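Long-range contact in branched-chain alpha-ketoacid decarboxylase (Lactococcus lactis, PDB 2VBF), which probably decarboxylates branched-chain and aromatic alpha-keto acids to aldehydes, using thiamine diphosphate and a magnesium ion: residues L38-N51 with Y82-F95. Sequence-based numbering, arbitrary orientation.
Sequences LGIEEIFGVPGDYN and YARTKKAAAFLTTF. With TPP (thiamine diphosphate), chain D.
The Y82 ring takes the edge of F44 against one face, an offset edge-to-face pair with planes at 75° and F44 CE2 3.7 Å from Y82 CD1; at the Y82 rim, in plane, sits E42 OE1. A water bound to A90 N and E42 O lies over that same face, offset toward the rim. D49 OD1 covers the centre of one Y50 face, Y50 CD2 touches F95 CB, and H135 stacks on Y50 and bonds its OH. Y82 CG stands anti to the backbone N (chi1 -173°), carrying the phenol from helix 72-86 toward strand 42-45. There Y82 OH donates to E42 OE1 (2.7 Å), nearly along the C-O axis, and accepts from E41 N (3.0 Å, 160°). A phenylalanine here would probably leave E41 N and E42 OE1 without their shared hydroxyl. K86 NZ forms a salt bridge with E41 OE1 (3.1 Å), its hydrogen bond weak.

Strand 42-45 lies between 65-68 and 89-94 in the parallel sheet: A90 O accepts from F44 N, F44 O from L92 N (2.8 Å) and, just past the strand, L92 O from V46 N. G45 CA lies 3.2 Å from L92 O, where a side chain would clash. A water joins V46 O to T94 N; N51 ND2 adds only a weak bond to T93 O. V46-G48 line the cofactor pocket by packing, while S454, T402 and G453 of the second subunit hydrogen-bond TPP, so the site lies between subunits.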
ATOM      1  N   LEU A  38     -12.182  24.851  -2.844  1.00 17.97           N
ATOM      2  CA  LEU A  38     -11.446  24.445  -1.643  1.00 17.23           C
ATOM      3  C   LEU A  38      -9.963  24.839  -1.665  1.00 16.61           C
ATOM      4  O   LEU A  38      -9.261  24.628  -0.672  1.00 17.53           O
ATOM      5  CB  LEU A  38     -11.566  22.929  -1.430  1.00 18.23           C
ATOM      6  CG  LEU A  38     -12.964  22.365  -1.157  1.00 19.28           C
ATOM      7  CD1 LEU A  38     -12.936  20.827  -1.108  1.00 20.16           C
ATOM      8  CD2 LEU A  38     -13.542  22.939   0.136  1.00 20.98           C
ATOM      9  N   GLY A  39      -9.487  25.399  -2.780  1.00 15.38           N
ATOM     10  CA  GLY A  39      -8.104  25.846  -2.909  1.00 15.70           C
ATOM     11  C   GLY A  39      -7.152  24.807  -3.477  1.00 15.24           C
ATOM     12  O   GLY A  39      -5.936  25.030  -3.494  1.00 15.99           O
ATOM     13  N   ILE A  40      -7.698  23.686  -3.942  1.00 15.14           N
ATOM     14  CA  ILE A  40      -6.904  22.610  -4.523  1.00 14.96           C
ATOM     15  C   ILE A  40      -6.527  22.978  -5.961  1.00 15.00           C
ATOM     16  O   ILE A  40      -7.395  23.263  -6.792  1.00 15.32           O
ATOM     17  CB  ILE A  40      -7.652  21.237  -4.484  1.00 14.46           C
ATOM     18  CG1 ILE A  40      -8.000  20.856  -3.035  1.00 14.08           C
ATOM     19  CG2 ILE A  40      -6.798  20.123  -5.112  1.00 14.71           C
ATOM     20  CD1 ILE A  40      -9.026  19.727  -2.912  1.00 13.58           C
ATOM     21  N   GLU A  41      -5.223  22.952  -6.232  1.00 15.96           N
ATOM     22  CA  GLU A  41      -4.674  23.317  -7.541  1.00 17.14           C
ATOM     23  C   GLU A  41      -3.948  22.157  -8.227  1.00 15.40           C
ATOM     24  O   GLU A  41      -3.480  22.282  -9.364  1.00 14.54           O
ATOM     25  CB  GLU A  41      -3.735  24.509  -7.355  1.00 17.90           C
ATOM     26  CG  GLU A  41      -4.477  25.782  -6.906  1.00 19.30           C
ATOM     27  CD  GLU A  41      -3.553  26.906  -6.468  1.00 22.69           C
ATOM     28  OE1 GLU A  41      -2.322  26.802  -6.615  1.00 25.96           O
ATOM     29  OE2 GLU A  41      -4.069  27.918  -5.960  1.00 28.97           O
ATOM     30  N   GLU A  42      -3.858  21.026  -7.525  1.00 14.44           N
ATOM     31  CA  GLU A  42      -3.148  19.845  -7.999  1.00 14.52           C
ATOM     32  C   GLU A  42      -3.900  18.628  -7.492  1.00 14.74           C
ATOM     33  O   GLU A  42      -4.339  18.637  -6.349  1.00 13.78           O
ATOM     34  CB  GLU A  42      -1.709  19.810  -7.446  1.00 14.70           C
ATOM     35  CG  GLU A  42      -0.695  20.691  -8.174  1.00 16.82           C
ATOM     36  CD  GLU A  42      -0.621  22.130  -7.680  1.00 18.00           C
ATOM     37  OE1 GLU A  42      -1.126  22.469  -6.585  1.00 14.89           O
ATOM     38  OE2 GLU A  42      -0.008  22.947  -8.395  1.00 21.02           O
ATOM     39  N   ILE A  43      -4.036  17.597  -8.332  1.00 13.29           N
ATOM     40  CA  ILE A  43      -4.655  16.325  -7.933  1.00 12.15           C
ATOM     41  C   ILE A  43      -3.655  15.209  -8.163  1.00 11.88           C
ATOM     42  O   ILE A  43      -3.055  15.105  -9.240  1.00 11.36           O
ATOM     43  CB  ILE A  43      -5.965  16.033  -8.708  1.00 12.53           C
ATOM     44  CG1 ILE A  43      -6.977  17.146  -8.423  1.00 14.20           C
ATOM     45  CG2 ILE A  43      -6.541  14.659  -8.361  1.00 12.08           C
ATOM     46  CD1 ILE A  43      -8.349  16.966  -9.056  1.00 15.15           C
ATOM     47  N   PHE A  44      -3.485  14.385  -7.137  1.00 11.55           N
ATOM     48  CA  PHE A  44      -2.555  13.253  -7.200  1.00 11.05           C
ATOM     49  C   PHE A  44      -3.280  11.959  -7.549  1.00 10.54           C
ATOM     50  O   PHE A  44      -4.500  11.923  -7.666  1.00 11.10           O
ATOM     51  CB  PHE A  44      -1.798  13.149  -5.886  1.00 11.07           C
ATOM     52  CG  PHE A  44      -1.078  14.418  -5.528  1.00 10.29           C
ATOM     53  CD1 PHE A  44       0.118  14.748  -6.155  1.00 11.01           C
ATOM     54  CD2 PHE A  44      -1.616  15.305  -4.619  1.00 10.22           C
ATOM     55  CE1 PHE A  44       0.776  15.939  -5.851  1.00 10.89           C
ATOM     56  CE2 PHE A  44      -0.967  16.500  -4.295  1.00 10.43           C
ATOM     57  CZ  PHE A  44       0.234  16.814  -4.920  1.00 11.24           C
ATOM     58  N   GLY A  45      -2.504  10.904  -7.770  1.00 10.54           N
ATOM     59  CA  GLY A  45      -3.066   9.571  -7.930  1.00 10.05           C
ATOM     60  C   GLY A  45      -2.493   8.742  -9.059  1.00 11.16           C
ATOM     61  O   GLY A  45      -1.418   9.020  -9.575  1.00 11.49           O
ATOM     62  N   VAL A  46      -3.261   7.744  -9.466  1.00 11.32           N
ATOM     63  CA  VAL A  46      -2.830   6.785 -10.477  1.00 10.84           C
ATOM     64  C   VAL A  46      -3.998   6.462 -11.389  1.00 10.76           C
ATOM     65  O   VAL A  46      -5.115   6.188 -10.901  1.00 11.00           O
ATOM     66  CB  VAL A  46      -2.286   5.478  -9.845  1.00 10.75           C
ATOM     67  CG1 VAL A  46      -1.864   4.441 -10.935  1.00 10.83           C
ATOM     68  CG2 VAL A  46      -1.104   5.761  -8.898  1.00 12.71           C
ATOM     69  N   PRO A  47      -3.763   6.505 -12.719  1.00 10.30           N
ATOM     70  CA  PRO A  47      -4.850   6.171 -13.634  1.00 11.09           C
ATOM     71  C   PRO A  47      -5.300   4.710 -13.622  1.00 12.47           C
ATOM     72  O   PRO A  47      -4.538   3.823 -13.245  1.00 11.68           O
ATOM     73  CB  PRO A  47      -4.256   6.490 -15.027  1.00 11.82           C
ATOM     74  CG  PRO A  47      -3.068   7.280 -14.789  1.00 12.28           C
ATOM     75  CD  PRO A  47      -2.535   6.848 -13.459  1.00 11.11           C
ATOM     76  N   GLY A  48      -6.539   4.488 -14.059  1.00 11.40           N
ATOM     77  CA  GLY A  48      -7.045   3.168 -14.371  1.00 13.06           C
ATOM     78  C   GLY A  48      -8.215   3.332 -15.309  1.00 12.40           C
ATOM     79  O   GLY A  48      -8.759   4.425 -15.434  1.00 13.23           O
ATOM     80  N   ASP A  49      -8.608   2.266 -15.987  1.00 13.53           N
ATOM     81  CA  ASP A  49      -9.660   2.395 -16.995  1.00 14.18           C
ATOM     82  C   ASP A  49     -10.961   2.995 -16.416  1.00 13.98           C
ATOM     83  O   ASP A  49     -11.663   3.714 -17.112  1.00 18.49           O
ATOM     84  CB  ASP A  49      -9.888   1.083 -17.781  1.00 14.67           C
ATOM     85  CG  ASP A  49     -10.571  -0.000 -16.970  1.00 17.01           C
ATOM     86  OD1 ASP A  49     -10.196  -0.224 -15.802  1.00 17.33           O
ATOM     87  OD2 ASP A  49     -11.489  -0.652 -17.513  1.00 20.13           O
ATOM     88  N   TYR A  50     -11.229   2.759 -15.130  1.00 11.99           N
ATOM     89  CA  TYR A  50     -12.432   3.283 -14.476  1.00 12.06           C
ATOM     90  C   TYR A  50     -12.336   4.779 -14.130  1.00 11.73           C
ATOM     91  O   TYR A  50     -13.303   5.341 -13.594  1.00 13.61           O
ATOM     92  CB  TYR A  50     -12.731   2.486 -13.195  1.00 12.63           C
ATOM     93  CG  TYR A  50     -12.957   0.991 -13.381  1.00 12.92           C
ATOM     94  CD1 TYR A  50     -13.658   0.497 -14.476  1.00 13.50           C
ATOM     95  CD2 TYR A  50     -12.487   0.063 -12.437  1.00 13.31           C
ATOM     96  CE1 TYR A  50     -13.889  -0.872 -14.631  1.00 13.32           C
ATOM     97  CE2 TYR A  50     -12.693  -1.290 -12.598  1.00 12.87           C
ATOM     98  CZ  TYR A  50     -13.400  -1.759 -13.695  1.00 12.34           C
ATOM     99  OH  TYR A  50     -13.630  -3.115 -13.839  1.00 13.67           O
ATOM    100  N   ASN A  51     -11.208   5.437 -14.400  1.00 10.33           N
ATOM    101  CA  ASN A  51     -11.122   6.885 -14.156  1.00 12.21           C
ATOM    102  C   ASN A  51     -10.556   7.752 -15.293  1.00 13.89           C
ATOM    103  O   ASN A  51     -10.348   8.944 -15.097  1.00 14.26           O
ATOM    104  CB  ASN A  51     -10.412   7.178 -12.823  1.00 11.84           C
ATOM    105  CG  ASN A  51      -8.932   6.871 -12.842  1.00 13.89           C
ATOM    106  OD1 ASN A  51      -8.280   6.962 -13.881  1.00 12.38           O
ATOM    107  ND2 ASN A  51      -8.374   6.567 -11.665  1.00 11.37           N
ATOM    108  N   TYR A  82       0.264  17.579   1.158  1.00 11.56           N
ATOM    109  CA  TYR A  82      -0.302  18.744   0.480  1.00 12.52           C
ATOM    110  C   TYR A  82      -1.386  19.386   1.342  1.00 12.17           C
ATOM    111  O   TYR A  82      -1.425  20.612   1.472  1.00 12.14           O
ATOM    112  CB  TYR A  82      -0.869  18.301  -0.856  1.00 11.31           C
ATOM    113  CG  TYR A  82      -1.374  19.375  -1.804  1.00 11.61           C
ATOM    114  CD1 TYR A  82      -0.571  19.867  -2.823  1.00 10.28           C
ATOM    115  CD2 TYR A  82      -2.684  19.828  -1.734  1.00 12.82           C
ATOM    116  CE1 TYR A  82      -1.046  20.814  -3.739  1.00 12.28           C
ATOM    117  CE2 TYR A  82      -3.169  20.776  -2.635  1.00 13.27           C
ATOM    118  CZ  TYR A  82      -2.348  21.267  -3.640  1.00 12.76           C
ATOM    119  OH  TYR A  82      -2.843  22.206  -4.556  1.00 14.47           O
ATOM    120  N   ALA A  83      -2.236  18.559   1.958  1.00 12.46           N
ATOM    121  CA  ALA A  83      -3.322  19.061   2.809  1.00 12.92           C
ATOM    122  C   ALA A  83      -2.781  19.807   4.021  1.00 12.67           C
ATOM    123  O   ALA A  83      -3.340  20.827   4.426  1.00 13.64           O
ATOM    124  CB  ALA A  83      -4.244  17.922   3.250  1.00 12.08           C
ATOM    125  N   ARG A  84      -1.699  19.299   4.608  1.00 11.54           N
ATOM    126  CA  ARG A  84      -1.082  19.960   5.752  1.00 11.90           C
ATOM    127  C   ARG A  84      -0.665  21.408   5.461  1.00 11.54           C
ATOM    128  O   ARG A  84      -0.633  22.226   6.368  1.00 14.19           O
ATOM    129  CB  ARG A  84       0.103  19.161   6.275  1.00 11.89           C
ATOM    130  CG  ARG A  84      -0.357  17.903   6.968  1.00 11.22           C
ATOM    131  CD  ARG A  84       0.810  17.013   7.333  1.00 12.21           C
ATOM    132  NE  ARG A  84       0.384  15.742   7.919  1.00 11.40           N
ATOM    133  CZ  ARG A  84       0.708  15.309   9.130  1.00 10.32           C
ATOM    134  NH1 ARG A  84       1.385  16.064   9.965  1.00 10.31           N
ATOM    135  NH2 ARG A  84       0.320  14.102   9.519  1.00 10.45           N
ATOM    136  N   THR A  85      -0.342  21.698   4.204  1.00 12.81           N
ATOM    137  CA  THR A  85       0.152  23.004   3.807  1.00 12.40           C
ATOM    138  C   THR A  85      -0.888  23.844   3.057  1.00 13.43           C
ATOM    139  O   THR A  85      -1.062  25.036   3.368  1.00 14.34           O
ATOM    140  CB  THR A  85       1.447  22.834   3.003  1.00 12.70           C
ATOM    141  OG1 THR A  85       2.479  22.426   3.910  1.00 14.37           O
ATOM    142  CG2 THR A  85       1.874  24.141   2.332  1.00 12.18           C
ATOM    143  N   LYS A  86      -1.573  23.217   2.101  1.00 13.18           N
ATOM    144  CA  LYS A  86      -2.621  23.867   1.289  1.00 13.38           C
ATOM    145  C   LYS A  86      -3.947  23.982   2.039  1.00 14.05           C
ATOM    146  O   LYS A  86      -4.773  24.848   1.712  1.00 14.26           O
ATOM    147  CB  LYS A  86      -2.835  23.095  -0.022  1.00 13.57           C
ATOM    148  CG  LYS A  86      -3.364  23.943  -1.190  1.00 15.96           C
ATOM    149  CD  LYS A  86      -2.213  24.671  -1.887  1.00 17.32           C
ATOM    150  CE  LYS A  86      -2.668  25.453  -3.101  1.00 18.95           C
ATOM    151  NZ  LYS A  86      -1.545  26.233  -3.660  1.00 19.03           N
ATOM    152  N   LYS A  87      -4.146  23.102   3.030  1.00 13.00           N
ATOM    153  CA  LYS A  87      -5.337  23.068   3.903  1.00 12.63           C
ATOM    154  C   LYS A  87      -6.567  22.424   3.224  1.00 12.57           C
ATOM    155  O   LYS A  87      -7.695  22.468   3.737  1.00 13.97           O
ATOM    156  CB  LYS A  87      -5.630  24.463   4.511  1.00 11.83           C
ATOM    157  CG  LYS A  87      -4.411  25.108   5.196  1.00 13.60           C
ATOM    158  CD  LYS A  87      -3.794  24.207   6.271  1.00 13.99           C
ATOM    159  CE  LYS A  87      -2.575  24.839   6.922  1.00 14.52           C
ATOM    160  NZ  LYS A  87      -2.056  23.993   8.009  1.00 11.87           N
ATOM    161  N   ALA A  88      -6.310  21.798   2.078  1.00 12.38           N
ATOM    162  CA  ALA A  88      -7.232  20.887   1.414  1.00 11.68           C
ATOM    163  C   ALA A  88      -6.427  20.095   0.392  1.00 11.74           C
ATOM    164  O   ALA A  88      -5.413  20.579  -0.096  1.00 13.15           O
ATOM    165  CB  ALA A  88      -8.390  21.647   0.734  1.00 11.77           C
ATOM    166  N   ALA A  89      -6.875  18.884   0.074  1.00 11.57           N
ATOM    167  CA  ALA A  89      -6.213  18.085  -0.963  1.00 11.50           C
ATOM    168  C   ALA A  89      -7.155  17.084  -1.606  1.00 11.31           C
ATOM    169  O   ALA A  89      -8.208  16.770  -1.066  1.00 10.57           O
ATOM    170  CB  ALA A  89      -5.014  17.358  -0.376  1.00 12.42           C
ATOM    171  N   ALA A  90      -6.753  16.587  -2.770  1.00  9.92           N
ATOM    172  CA  ALA A  90      -7.467  15.514  -3.457  1.00 10.20           C
ATOM    173  C   ALA A  90      -6.528  14.562  -4.194  1.00 10.62           C
ATOM    174  O   ALA A  90      -5.483  14.958  -4.745  1.00  9.74           O
ATOM    175  CB  ALA A  90      -8.513  16.093  -4.433  1.00 10.62           C
ATOM    176  N   PHE A  91      -6.892  13.284  -4.172  1.00 10.13           N
ATOM    177  CA  PHE A  91      -6.240  12.309  -5.049  1.00 11.13           C
ATOM    178  C   PHE A  91      -7.276  11.355  -5.650  1.00 11.38           C
ATOM    179  O   PHE A  91      -8.378  11.222  -5.136  1.00 10.95           O
ATOM    180  CB  PHE A  91      -5.075  11.587  -4.359  1.00 12.40           C
ATOM    181  CG  PHE A  91      -5.479  10.577  -3.312  1.00 11.83           C
ATOM    182  CD1 PHE A  91      -5.452   9.215  -3.594  1.00 10.43           C
ATOM    183  CD2 PHE A  91      -5.818  10.986  -2.030  1.00 12.41           C
ATOM    184  CE1 PHE A  91      -5.817   8.284  -2.633  1.00 11.06           C
ATOM    185  CE2 PHE A  91      -6.167  10.060  -1.054  1.00 13.00           C
ATOM    186  CZ  PHE A  91      -6.165   8.706  -1.359  1.00 11.45           C
ATOM    187  N   LEU A  92      -6.899  10.763  -6.778  1.00 10.57           N
ATOM    188  CA  LEU A  92      -7.768   9.955  -7.612  1.00 10.88           C
ATOM    189  C   LEU A  92      -7.204   8.549  -7.733  1.00 12.45           C
ATOM    190  O   LEU A  92      -6.028   8.376  -8.095  1.00 12.18           O
ATOM    191  CB  LEU A  92      -7.851  10.585  -9.008  1.00 11.69           C
ATOM    192  CG  LEU A  92      -8.636   9.844 -10.093  1.00 11.48           C
ATOM    193  CD1 LEU A  92     -10.113   9.699  -9.742  1.00 11.36           C
ATOM    194  CD2 LEU A  92      -8.443  10.526 -11.471  1.00 12.60           C
ATOM    195  N   THR A  93      -8.042   7.543  -7.491  1.00 11.09           N
ATOM    196  CA  THR A  93      -7.626   6.149  -7.657  1.00 11.80           C
ATOM    197  C   THR A  93      -8.659   5.407  -8.476  1.00 12.89           C
ATOM    198  O   THR A  93      -9.711   5.957  -8.810  1.00 12.02           O
ATOM    199  CB  THR A  93      -7.456   5.452  -6.294  1.00 11.81           C
ATOM    200  OG1 THR A  93      -8.710   5.456  -5.596  1.00 10.62           O
ATOM    201  CG2 THR A  93      -6.400   6.154  -5.455  1.00 10.64           C
ATOM    202  N   THR A  94      -8.354   4.153  -8.791  1.00 13.79           N
ATOM    203  CA  THR A  94      -9.292   3.279  -9.465  1.00 13.88           C
ATOM    204  C   THR A  94      -9.883   2.283  -8.453  1.00 13.18           C
ATOM    205  O   THR A  94      -9.255   1.913  -7.463  1.00 12.60           O
ATOM    206  CB  THR A  94      -8.610   2.600 -10.655  1.00 15.11           C
ATOM    207  OG1 THR A  94      -9.599   2.105 -11.574  1.00 16.12           O
ATOM    208  CG2 THR A  94      -7.676   1.504 -10.174  1.00 13.16           C
ATOM    209  N   PHE A  95     -11.129   1.901  -8.713  1.00 14.60           N
ATOM    210  CA  PHE A  95     -11.895   0.953  -7.918  1.00 12.67           C
ATOM    211  C   PHE A  95     -11.101  -0.277  -7.452  1.00 11.59           C
ATOM    212  O   PHE A  95     -10.355  -0.875  -8.244  1.00 11.75           O
ATOM    213  CB  PHE A  95     -13.074   0.469  -8.772  1.00 13.99           C
ATOM    214  CG  PHE A  95     -14.104  -0.291  -8.014  1.00 12.96           C
ATOM    215  CD1 PHE A  95     -15.003   0.374  -7.200  1.00 14.43           C
ATOM    216  CD2 PHE A  95     -14.205  -1.663  -8.125  1.00 15.03           C
ATOM    217  CE1 PHE A  95     -15.961  -0.308  -6.502  1.00 14.71           C
ATOM    218  CE2 PHE A  95     -15.175  -2.363  -7.414  1.00 15.67           C
ATOM    219  CZ  PHE A  95     -16.050  -1.675  -6.601  1.00 15.42           C
TER
HETATM  220  N1' TPP D1549      -3.336   0.747 -10.243  1.00 11.13           N
HETATM  221  C2' TPP D1549      -3.288  -0.558  -9.803  1.00 10.05           C
HETATM  222  CM2 TPP D1549      -2.785  -0.857  -8.426  1.00 11.30           C
HETATM  223  N3' TPP D1549      -3.713  -1.553 -10.634  1.00 10.01           N
HETATM  224  C4' TPP D1549      -4.176  -1.273 -11.908  1.00 10.44           C
HETATM  225  N4' TPP D1549      -4.605  -2.296 -12.636  1.00 10.86           N
HETATM  226  C5' TPP D1549      -4.207   0.048 -12.375  1.00 11.20           C
HETATM  227  C6' TPP D1549      -3.772   1.056 -11.519  1.00 11.40           C
HETATM  228  C7' TPP D1549      -4.690   0.374 -13.792  1.00 11.66           C
HETATM  229  N3  TPP D1549      -3.782  -0.119 -14.834  1.00 14.50           N
HETATM  230  C2  TPP D1549      -3.906  -1.318 -15.529  1.00 16.64           C
HETATM  231  S1  TPP D1549      -2.763  -1.629 -16.634  1.00 15.41           S
HETATM  232  C5  TPP D1549      -2.058  -0.220 -16.278  1.00 13.91           C
HETATM  233  C4  TPP D1549      -2.690   0.542 -15.291  1.00 12.48           C
HETATM  234  CM4 TPP D1549      -2.235   1.889 -14.789  1.00 14.73           C
HETATM  235  C6  TPP D1549      -0.824   0.130 -17.063  1.00 13.38           C
HETATM  236  C7  TPP D1549       0.350  -0.822 -16.849  1.00 14.09           C
HETATM  237  O7  TPP D1549       1.415  -0.255 -17.594  1.00 14.21           O
HETATM  238  PA  TPP D1549       2.749  -1.080 -17.964  1.00 13.18           P
HETATM  239  O1A TPP D1549       3.145  -1.841 -16.708  1.00 12.09           O
HETATM  240  O2A TPP D1549       3.788  -0.072 -18.394  1.00 11.99           O
HETATM  241  O3A TPP D1549       2.287  -2.130 -19.077  1.00 11.78           O
HETATM  242  PB  TPP D1549       2.335  -1.968 -20.693  1.00 12.87           P
HETATM  243  O1B TPP D1549       0.918  -2.134 -21.150  1.00 12.73           O
HETATM  244  O2B TPP D1549       3.226  -3.058 -21.204  1.00 13.83           O
HETATM  245  O3B TPP D1549       2.919  -0.617 -21.008  1.00 11.25           O
HETATM  246  O   HOH W   1      -7.241  25.631   0.993  1.00 25.06           O
HETATM  247  O   HOH W   2      -4.203  17.714  -3.671  1.00 11.44           O
HETATM  248  O   HOH W   3       0.099  24.500  -5.192  1.00 18.98           O
HETATM  249  O   HOH W   4      -5.522   3.954  -9.179  1.00 11.75           O
HETATM  250  O   HOH W   5      -8.696   0.424 -13.504  1.00 19.07           O